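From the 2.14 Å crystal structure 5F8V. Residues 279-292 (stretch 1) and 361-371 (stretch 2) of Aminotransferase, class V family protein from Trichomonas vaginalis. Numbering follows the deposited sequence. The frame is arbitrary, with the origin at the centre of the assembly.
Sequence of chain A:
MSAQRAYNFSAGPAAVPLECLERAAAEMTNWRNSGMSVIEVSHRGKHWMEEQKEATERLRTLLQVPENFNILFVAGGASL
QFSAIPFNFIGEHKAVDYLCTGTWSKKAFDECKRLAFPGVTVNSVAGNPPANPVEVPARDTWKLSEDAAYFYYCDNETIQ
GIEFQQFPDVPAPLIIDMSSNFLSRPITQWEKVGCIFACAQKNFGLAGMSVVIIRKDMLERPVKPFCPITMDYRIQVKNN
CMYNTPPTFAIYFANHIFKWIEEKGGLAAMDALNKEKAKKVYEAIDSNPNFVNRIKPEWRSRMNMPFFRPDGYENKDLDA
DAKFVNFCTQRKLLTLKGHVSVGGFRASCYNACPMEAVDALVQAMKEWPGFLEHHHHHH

Stretch 1 (279-292) KKVYEAIDSNPNFV
Stretch 2 (361-371) LVQAMKEWPGF

Two nearly parallel helices, 279-286 and 361-367, pack side by side and then run out into loops that stay in contact; together the two stretches bury 567 Å². The helix axes approach to 9.8 Å with 4° between their N-to-C directions. Register is set by Ala284 CA to Val362 CA, 6.0 Å, and, beyond the helices, by Asn290 CA to Gly370 CA, 5.9 Å. Stretch 1 leaves its helix through Ser287, whose OG (chi1 p) donates to Glu283 O at 2.6 Å, and enters a type I turn from Asn288 to Phe291, with Phe291 N to Asn288 O at 3.3 Å. In stretch 2, Trp368 (phi/psi -52/120) is the first residue to leave helical angles, although its N still donates to Ala364 O at 2.9 Å.

Apolar contacts join the helices. Ala284 points toward stretch 2, and its CB lies 4.1 Å from Val362 CG2 (Val362 chi1 t) and 3.7 Å from Met365 CE. Met365, buried and unbranched, reaches across with an m, t, p side chain; its CE lies 3.9 Å from Ile285 CG1 (Ile285 chi1 m, chi2 t) and over one face of the Phe291 ring. Met365 SD is 5.5 Å from that ring's centroid.

Aromatic contacts follow. Phe291 (chi1 m, chi2 -76°) starts sideways, but its ring end comes nearer stretch 2, with CE2 4.0 Å from Met365 CB. Its CZ lies 3.7 Å from Trp368 CD1 (Trp368 chi1 t, chi2 -117°), the rings oblique at 41°. Phe371 (chi1 m, chi2 -76°) turns its edge toward the face of Phe291 in an offset arrangement, planes at 87° and centroids 5.7 Å apart; Phe371 CE2 is 3.7 Å from Phe291 CE1 and 3.1 Å from Asn290 O.

Polar contacts fasten the loops. Asn290 (chi1 m, chi2 -63°) accepts a hydrogen bond at OD1 from Phe371 N, 3.2 Å and 156°. Gly370 (phi/psi 128/166) lies beside it, Gly370 CA 3.3 Å from Asn290 OD1; an ideal CB would be 3.1 Å from that oxygen and jammed against the preceding carbonyl, so glycine fits. Asn288 (chi1 t, chi2 -30°) braces the turn by accepting from Asn290 N at OD1, 2.9 Å. Asn288 ND2 sits 2.9 Å from Met365 O and donates to a water at 3.0 Å; that water in turn donates to Trp368 O at 2.8 Å, bridging the loops.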

# COMPACT_ATOMS: atom_id res chain seq x y z
N LYS A 279 4.78 -27.87 17.56
CA LYS A 279 4.76 -29.22 18.16
C LYS A 279 3.90 -29.26 19.43
O LYS A 279 3.07 -30.16 19.60
CB LYS A 279 6.19 -29.68 18.45
CG LYS A 279 6.34 -31.12 18.91
CD LYS A 279 7.74 -31.37 19.46
CE LYS A 279 7.96 -32.84 19.81
NZ LYS A 279 8.08 -33.69 18.59
N LYS A 280 4.08 -28.27 20.30
CA LYS A 280 3.22 -28.10 21.48
C LYS A 280 1.73 -27.96 21.11
O LYS A 280 0.89 -28.62 21.71
CB LYS A 280 3.66 -26.88 22.31
CG LYS A 280 5.00 -27.05 23.02
CD LYS A 280 5.28 -25.84 23.92
CE LYS A 280 6.41 -26.12 24.91
NZ LYS A 280 6.76 -24.91 25.71
N VAL A 281 1.41 -27.14 20.11
CA VAL A 281 0.01 -26.92 19.72
C VAL A 281 -0.58 -28.22 19.16
O VAL A 281 -1.69 -28.58 19.52
CB VAL A 281 -0.17 -25.75 18.72
CG1 VAL A 281 -1.63 -25.62 18.29
CG2 VAL A 281 0.32 -24.43 19.29
N TYR A 282 0.17 -28.91 18.29
CA TYR A 282 -0.31 -30.16 17.69
C TYR A 282 -0.45 -31.29 18.69
O TYR A 282 -1.40 -32.07 18.60
CB TYR A 282 0.57 -30.61 16.50
CG TYR A 282 0.34 -29.79 15.25
CD1 TYR A 282 -0.92 -29.73 14.66
CD2 TYR A 282 1.39 -29.07 14.65
CE1 TYR A 282 -1.14 -28.98 13.53
CE2 TYR A 282 1.17 -28.32 13.49
CZ TYR A 282 -0.11 -28.28 12.93
OH TYR A 282 -0.39 -27.54 11.80
N GLU A 283 0.48 -31.39 19.64
CA GLU A 283 0.35 -32.37 20.72
C GLU A 283 -0.86 -32.05 21.64
O GLU A 283 -1.50 -32.96 22.13
CB GLU A 283 1.67 -32.52 21.51
CG GLU A 283 1.62 -33.37 22.79
CD GLU A 283 1.22 -34.84 22.57
OE1 GLU A 283 0.48 -35.16 21.61
OE2 GLU A 283 1.64 -35.69 23.38
N ALA A 284 -1.18 -30.76 21.83
CA ALA A 284 -2.40 -30.38 22.55
C ALA A 284 -3.67 -30.75 21.77
O ALA A 284 -4.68 -31.16 22.37
CB ALA A 284 -2.39 -28.90 22.89
N ILE A 285 -3.63 -30.63 20.44
CA ILE A 285 -4.74 -31.09 19.60
C ILE A 285 -4.85 -32.62 19.69
O ILE A 285 -5.85 -33.14 20.19
CB ILE A 285 -4.58 -30.65 18.12
CG1 ILE A 285 -4.68 -29.13 17.99
CG2 ILE A 285 -5.63 -31.33 17.24
CD1 ILE A 285 -4.08 -28.57 16.72
N ASP A 286 -3.80 -33.32 19.25
CA ASP A 286 -3.82 -34.78 19.05
C ASP A 286 -4.10 -35.60 20.31
O ASP A 286 -4.83 -36.59 20.25
CB ASP A 286 -2.50 -35.27 18.42
CG ASP A 286 -2.32 -34.82 16.97
OD1 ASP A 286 -3.27 -34.33 16.34
OD2 ASP A 286 -1.20 -34.97 16.44
N SER A 287 -3.54 -35.17 21.44
CA SER A 287 -3.67 -35.90 22.71
C SER A 287 -5.00 -35.67 23.44
O SER A 287 -5.23 -36.28 24.48
CB SER A 287 -2.52 -35.54 23.65
OG SER A 287 -2.65 -34.22 24.13
N ASN A 288 -5.85 -34.79 22.91
CA ASN A 288 -7.09 -34.40 23.56
C ASN A 288 -8.29 -34.86 22.72
O ASN A 288 -8.40 -34.47 21.57
CB ASN A 288 -7.11 -32.87 23.71
CG ASN A 288 -8.24 -32.37 24.58
OD1 ASN A 288 -9.31 -32.97 24.64
ND2 ASN A 288 -8.02 -31.23 25.23
N PRO A 289 -9.21 -35.66 23.31
CA PRO A 289 -10.39 -36.13 22.55
C PRO A 289 -11.37 -35.03 22.08
O PRO A 289 -12.16 -35.28 21.17
CB PRO A 289 -11.10 -37.08 23.53
CG PRO A 289 -10.69 -36.59 24.88
CD PRO A 289 -9.26 -36.15 24.71
N ASN A 290 -11.32 -33.84 22.68
CA ASN A 290 -12.19 -32.74 22.26
C ASN A 290 -11.78 -32.00 20.98
O ASN A 290 -12.58 -31.22 20.45
CB ASN A 290 -12.34 -31.74 23.40
CG ASN A 290 -12.98 -32.35 24.62
OD1 ASN A 290 -14.13 -32.78 24.57
ND2 ASN A 290 -12.23 -32.42 25.73
N PHE A 291 -10.56 -32.23 20.51
CA PHE A 291 -10.02 -31.53 19.34
C PHE A 291 -9.39 -32.49 18.32
O PHE A 291 -8.80 -33.51 18.70
CB PHE A 291 -8.99 -30.47 19.78
CG PHE A 291 -9.48 -29.52 20.84
CD1 PHE A 291 -10.36 -28.49 20.52
CD2 PHE A 291 -9.07 -29.65 22.16
CE1 PHE A 291 -10.82 -27.61 21.49
CE2 PHE A 291 -9.52 -28.76 23.14
CZ PHE A 291 -10.40 -27.75 22.80
N VAL A 292 -9.53 -32.16 17.04
CA VAL A 292 -8.95 -32.93 15.94
C VAL A 292 -8.36 -32.03 14.86
O VAL A 292 -8.89 -30.95 14.59
CB VAL A 292 -10.00 -33.86 15.27
CG1 VAL A 292 -10.57 -34.85 16.27
CG2 VAL A 292 -11.12 -33.06 14.60
N LEU A 361 -2.43 -21.02 25.58
CA LEU A 361 -3.36 -21.74 24.71
C LEU A 361 -3.46 -23.22 25.08
O LEU A 361 -4.55 -23.76 25.20
CB LEU A 361 -2.97 -21.59 23.24
CG LEU A 361 -3.88 -22.30 22.23
CD1 LEU A 361 -5.32 -21.81 22.37
CD2 LEU A 361 -3.35 -22.11 20.82
N VAL A 362 -2.31 -23.87 25.26
CA VAL A 362 -2.23 -25.29 25.63
C VAL A 362 -2.94 -25.56 26.96
O VAL A 362 -3.64 -26.58 27.10
CB VAL A 362 -0.75 -25.77 25.70
CG1 VAL A 362 -0.62 -27.14 26.35
CG2 VAL A 362 -0.13 -25.79 24.30
N GLN A 363 -2.78 -24.65 27.93
CA GLN A 363 -3.48 -24.75 29.20
C GLN A 363 -5.00 -24.64 29.03
O GLN A 363 -5.75 -25.41 29.63
CB GLN A 363 -2.99 -23.71 30.22
CG GLN A 363 -1.61 -24.00 30.81
CD GLN A 363 -1.50 -25.39 31.40
OE1 GLN A 363 -0.75 -26.24 30.89
NE2 GLN A 363 -2.28 -25.66 32.44
N ALA A 364 -5.45 -23.68 28.22
CA ALA A 364 -6.87 -23.52 27.95
C ALA A 364 -7.46 -24.79 27.34
O ALA A 364 -8.52 -25.26 27.76
CB ALA A 364 -7.12 -22.32 27.05
N MET A 365 -6.74 -25.37 26.37
CA MET A 365 -7.20 -26.57 25.69
C MET A 365 -7.27 -27.77 26.64
O MET A 365 -8.18 -28.59 26.53
CB MET A 365 -6.30 -26.88 24.48
CG MET A 365 -6.43 -25.84 23.37
SD MET A 365 -5.19 -25.96 22.06
CE MET A 365 -5.57 -27.59 21.43
N LYS A 366 -6.31 -27.86 27.57
CA LYS A 366 -6.28 -28.92 28.58
C LYS A 366 -7.40 -28.75 29.61
O LYS A 366 -7.95 -29.74 30.08
CB LYS A 366 -4.92 -28.93 29.29
CG LYS A 366 -4.66 -30.10 30.23
CD LYS A 366 -4.35 -31.38 29.47
CE LYS A 366 -4.21 -32.57 30.43
NZ LYS A 366 -4.04 -33.85 29.69
N GLU A 367 -7.73 -27.51 29.96
CA GLU A 367 -8.75 -27.22 30.98
C GLU A 367 -10.19 -27.16 30.46
O GLU A 367 -11.13 -27.19 31.25
CB GLU A 367 -8.40 -25.93 31.71
CG GLU A 367 -7.20 -26.10 32.65
CD GLU A 367 -6.43 -24.81 32.93
OE1 GLU A 367 -6.81 -23.73 32.43
OE2 GLU A 367 -5.42 -24.90 33.66
N TRP A 368 -10.36 -27.05 29.14
CA TRP A 368 -11.68 -27.05 28.52
C TRP A 368 -12.48 -28.29 29.00
O TRP A 368 -12.02 -29.41 28.83
CB TRP A 368 -11.51 -27.04 26.99
CG TRP A 368 -12.76 -27.28 26.21
CD1 TRP A 368 -13.01 -28.31 25.38
CD2 TRP A 368 -13.93 -26.45 26.19
NE1 TRP A 368 -14.26 -28.20 24.83
CE2 TRP A 368 -14.85 -27.06 25.31
CE3 TRP A 368 -14.29 -25.25 26.81
CZ2 TRP A 368 -16.11 -26.51 25.05
CZ3 TRP A 368 -15.54 -24.71 26.56
CH2 TRP A 368 -16.44 -25.34 25.68
N PRO A 369 -13.65 -28.07 29.65
CA PRO A 369 -14.40 -29.23 30.18
C PRO A 369 -14.90 -30.22 29.11
O PRO A 369 -15.12 -31.39 29.43
CB PRO A 369 -15.57 -28.58 30.94
CG PRO A 369 -15.71 -27.21 30.35
CD PRO A 369 -14.30 -26.80 30.01
N GLY A 370 -15.08 -29.75 27.88
CA GLY A 370 -15.35 -30.62 26.74
C GLY A 370 -16.56 -30.20 25.94
O GLY A 370 -17.34 -29.36 26.38
N PHE A 371 -16.67 -30.79 24.75
CA PHE A 371 -17.86 -30.66 23.91
C PHE A 371 -18.74 -31.87 24.22
O PHE A 371 -19.97 -31.77 24.18
CB PHE A 371 -17.48 -30.65 22.42
CG PHE A 371 -16.51 -29.55 22.05
CD1 PHE A 371 -16.95 -28.23 21.93
CD2 PHE A 371 -15.16 -29.82 21.83
CE1 PHE A 371 -16.06 -27.21 21.61
CE2 PHE A 371 -14.28 -28.80 21.51
CZ PHE A 371 -14.72 -27.50 21.40
O HOH W 1 -10.10 -30.61 27.23